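PDB 4RM4: putative cytochrome P450 YjiB from Bacillus subtilis subsp. subtilis, which probably acts as a heme-dependent monooxygenase of the cytochrome P450 family, inserting one atom of molecular oxygen into its substrates. Local coordinates for residues F370-T379 / G388-M396. Residues are numbered along the deposited sequence; the frame is centred on the assembly and turned at random.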
loop_
_atom_site.group_PDB
_atom_site.type_symbol
_atom_site.label_atom_id
_atom_site.label_comp_id
_atom_site.label_asym_id
_atom_site.label_seq_id
_atom_site.Cartn_x
_atom_site.Cartn_y
_atom_site.Cartn_z
ATOM N N PHE A 370 -11.761 9.400 20.349
ATOM C CA PHE A 370 -13.114 9.835 20.007
ATOM C C PHE A 370 -14.177 8.828 20.424
ATOM O O PHE A 370 -14.197 7.693 19.942
ATOM C CB PHE A 370 -13.206 10.146 18.513
ATOM C CG PHE A 370 -12.335 11.295 18.093
ATOM C CD1 PHE A 370 -12.678 12.594 18.431
ATOM C CD2 PHE A 370 -11.155 11.075 17.401
ATOM C CE1 PHE A 370 -11.877 13.662 18.066
ATOM C CE2 PHE A 370 -10.340 12.140 17.034
ATOM C CZ PHE A 370 -10.706 13.436 17.369
ATOM N N PRO A 371 -15.063 9.241 21.339
ATOM C CA PRO A 371 -16.103 8.335 21.835
ATOM C C PRO A 371 -17.054 7.909 20.722
ATOM O O PRO A 371 -17.464 6.745 20.659
ATOM C CB PRO A 371 -16.826 9.175 22.897
ATOM C CG PRO A 371 -16.515 10.594 22.552
ATOM C CD PRO A 371 -15.137 10.574 21.967
ATOM N N HIS A 372 -17.390 8.841 19.842
ATOM C CA HIS A 372 -18.310 8.548 18.752
ATOM C C HIS A 372 -17.922 9.301 17.483
ATOM O O HIS A 372 -17.404 10.414 17.536
ATOM C CB HIS A 372 -19.748 8.883 19.155
ATOM C CG HIS A 372 -20.717 8.854 18.011
ATOM N ND1 HIS A 372 -21.324 7.694 17.579
ATOM C CD2 HIS A 372 -21.182 9.843 17.211
ATOM C CE1 HIS A 372 -22.122 7.969 16.562
ATOM N NE2 HIS A 372 -22.055 9.267 16.320
ATOM N N MET A 373 -18.191 8.681 16.341
ATOM C CA MET A 373 -17.795 9.231 15.057
ATOM C C MET A 373 -18.807 8.779 14.006
ATOM O O MET A 373 -19.312 7.659 14.072
ATOM C CB MET A 373 -16.387 8.730 14.724
ATOM C CG MET A 373 -15.689 9.436 13.606
ATOM S SD MET A 373 -14.057 8.717 13.318
ATOM C CE MET A 373 -13.106 9.371 14.682
ATOM N N GLU A 374 -19.130 9.658 13.063
ATOM C CA GLU A 374 -20.101 9.341 12.027
ATOM C C GLU A 374 -19.634 9.881 10.681
ATOM O O GLU A 374 -19.065 10.969 10.600
ATOM C CB GLU A 374 -21.485 9.897 12.378
ATOM C CG GLU A 374 -22.471 9.874 11.217
ATOM C CD GLU A 374 -23.884 10.256 11.625
ATOM O OE1 GLU A 374 -24.684 10.615 10.732
ATOM O OE2 GLU A 374 -24.199 10.189 12.831
ATOM N N CYS A 375 -19.870 9.115 9.626
ATOM C CA CYS A 375 -19.478 9.540 8.298
ATOM C C CYS A 375 -20.406 10.622 7.750
ATOM O O CYS A 375 -21.623 10.450 7.719
ATOM C CB CYS A 375 -19.441 8.350 7.348
ATOM S SG CYS A 375 -18.721 8.727 5.735
ATOM N N VAL A 376 -19.818 11.734 7.318
ATOM C CA VAL A 376 -20.580 12.808 6.705
ATOM C C VAL A 376 -20.516 12.731 5.187
ATOM O O VAL A 376 -21.549 12.744 4.517
ATOM C CB VAL A 376 -20.100 14.192 7.179
ATOM C CG1 VAL A 376 -20.938 15.292 6.530
ATOM C CG2 VAL A 376 -20.174 14.282 8.701
ATOM N N SER A 377 -19.307 12.645 4.639
ATOM C CA SER A 377 -19.161 12.517 3.193
ATOM C C SER A 377 -17.805 11.950 2.799
ATOM O O SER A 377 -16.814 12.116 3.517
ATOM C CB SER A 377 -19.376 13.869 2.508
ATOM O OG SER A 377 -18.365 14.785 2.889
ATOM N N ILE A 378 -17.777 11.265 1.660
ATOM C CA ILE A 378 -16.517 10.836 1.073
ATOM C C ILE A 378 -16.364 11.323 -0.364
ATOM O O ILE A 378 -17.344 11.601 -1.058
ATOM C CB ILE A 378 -16.349 9.306 1.099
ATOM C CG1 ILE A 378 -17.525 8.620 0.405
ATOM C CG2 ILE A 378 -16.181 8.812 2.518
ATOM C CD1 ILE A 378 -17.314 7.128 0.201
ATOM N N THR A 379 -15.110 11.447 -0.781
ATOM C CA THR A 379 -14.756 11.704 -2.159
ATOM C C THR A 379 -13.737 10.646 -2.520
ATOM O O THR A 379 -12.670 10.579 -1.914
ATOM C CB THR A 379 -14.126 13.090 -2.335
ATOM O OG1 THR A 379 -15.008 14.080 -1.792
ATOM C CG2 THR A 379 -13.885 13.378 -3.815
ATOM N N GLY A 388 -9.102 4.042 -2.608
ATOM C CA GLY A 388 -9.099 4.808 -1.378
ATOM C C GLY A 388 -9.850 6.114 -1.514
ATOM O O GLY A 388 -10.606 6.294 -2.463
ATOM N N LEU A 389 -9.623 7.015 -0.565
ATOM C CA LEU A 389 -10.387 8.246 -0.434
ATOM C C LEU A 389 -9.496 9.492 -0.522
ATOM O O LEU A 389 -8.421 9.541 0.071
ATOM C CB LEU A 389 -11.135 8.246 0.911
ATOM C CG LEU A 389 -12.177 7.140 1.105
ATOM C CD1 LEU A 389 -12.747 7.190 2.496
ATOM C CD2 LEU A 389 -13.267 7.298 0.057
ATOM N N LYS A 390 -9.956 10.476 -1.287
ATOM C CA LYS A 390 -9.328 11.791 -1.353
ATOM C C LYS A 390 -9.701 12.605 -0.107
ATOM O O LYS A 390 -8.913 13.410 0.404
ATOM C CB LYS A 390 -9.808 12.524 -2.608
ATOM C CG LYS A 390 -9.172 13.896 -2.810
ATOM C CD LYS A 390 -9.961 14.744 -3.811
ATOM C CE LYS A 390 -9.361 16.143 -3.944
ATOM N NZ LYS A 390 -9.070 16.740 -2.609
ATOM N N SER A 391 -10.915 12.380 0.377
ATOM C CA SER A 391 -11.397 13.057 1.573
ATOM C C SER A 391 -12.408 12.168 2.264
ATOM O O SER A 391 -13.130 11.420 1.609
ATOM C CB SER A 391 -12.024 14.413 1.231
ATOM O OG SER A 391 -13.208 14.235 0.488
ATOM N N PHE A 392 -12.443 12.271 3.589
ATOM C CA PHE A 392 -13.278 11.433 4.442
ATOM C C PHE A 392 -13.704 12.301 5.635
ATOM O O PHE A 392 -13.019 12.381 6.667
ATOM C CB PHE A 392 -12.477 10.190 4.866
ATOM C CG PHE A 392 -13.252 9.181 5.672
ATOM C CD1 PHE A 392 -14.594 9.368 5.968
ATOM C CD2 PHE A 392 -12.620 8.035 6.134
ATOM C CE1 PHE A 392 -15.292 8.439 6.723
ATOM C CE2 PHE A 392 -13.310 7.088 6.887
ATOM C CZ PHE A 392 -14.649 7.295 7.184
ATOM N N ARG A 393 -14.844 12.965 5.483
ATOM C CA ARG A 393 -15.280 13.919 6.490
ATOM C C ARG A 393 -16.176 13.241 7.506
ATOM O O ARG A 393 -17.159 12.607 7.141
ATOM C CB ARG A 393 -15.975 15.117 5.847
ATOM C CG ARG A 393 -15.010 16.007 5.058
ATOM C CD ARG A 393 -15.608 17.370 4.759
ATOM N NE ARG A 393 -16.946 17.252 4.195
ATOM C CZ ARG A 393 -17.997 17.949 4.609
ATOM N NH1 ARG A 393 -19.177 17.770 4.034
ATOM N NH2 ARG A 393 -17.868 18.828 5.593
ATOM N N VAL A 394 -15.796 13.359 8.772
ATOM C CA VAL A 394 -16.538 12.737 9.863
ATOM C C VAL A 394 -16.955 13.780 10.895
ATOM O O VAL A 394 -16.366 14.860 10.982
ATOM C CB VAL A 394 -15.733 11.598 10.563
ATOM C CG1 VAL A 394 -15.266 10.573 9.549
ATOM C CG2 VAL A 394 -14.552 12.159 11.366
ATOM N N LYS A 395 -17.985 13.453 11.667
ATOM C CA LYS A 395 -18.447 14.343 12.729
ATOM C C LYS A 395 -18.559 13.588 14.046
ATOM O O LYS A 395 -18.697 12.360 14.065
ATOM C CB LYS A 395 -19.800 14.962 12.365
ATOM C CG LYS A 395 -20.955 13.980 12.415
ATOM C CD LYS A 395 -22.220 14.627 12.971
ATOM C CE LYS A 395 -22.993 15.351 11.887
ATOM N NZ LYS A 395 -23.527 14.406 10.863
ATOM N N MET A 396 -18.481 14.328 15.146
ATOM C CA MET A 396 -18.645 13.761 16.474
ATOM C C MET A 396 -20.130 13.616 16.784
ATOM O O MET A 396 -20.547 12.776 17.571
ATOM C CB MET A 396 -17.986 14.659 17.522
ATOM C CG MET A 396 -16.556 15.078 17.204
ATOM S SD MET A 396 -15.391 13.705 17.131
ATOM C CE MET A 396 -15.555 13.187 15.427
ATOM O OXT MET A 396 -20.957 14.346 16.242
HETATM O O HOH W 1 -16.034 14.398 1.148
#
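Ile378 and Cys375 pack against Phe392 on the tightly packed face of this antiparallel beta hairpin. Ile378 CG2 touches both Leu389 CD1 and Phe392 CD1, 3.8 Å from each, and Cys375 SG lies 3.6 Å from Phe392 CE1. With its CG anti to the backbone N (chi1 -176°), Phe392 turns CD1 and CE1 toward the neighbouring strand, where Ile378 CG2 and Cys375 SG meet the ring obliquely. Further along, Met373 lays CG against Val394 CG2, and Met396 SD makes a Met-aromatic contact with the Phe370 ring.

The other face is polar and looser. A classic beta bulge sets Val376 and Ser377 both opposite Arg393, whose carbonyl O takes Val376 N at 2.8 Å and Ser377 N at 3.3 Å. Arg393 bends at chi3 (-49°) so that NE donates to Ser377 OG at 3.1 Å, while Val376 CG1 lies over one guanidinium face. A water bridges Ser377 OG and Ser391 OG. At the exposed end, Glu374 OE1 and Lys395 NZ form only a long salt bridge of 4.0 Å.

Strand 389-395 is central in a three-stranded sheet, between 374-380 and 128-130, where Glu128 pairs with Arg393 NH2; helix 226-257 packs on the apolar face through Met252, Tyr253 and Leu256.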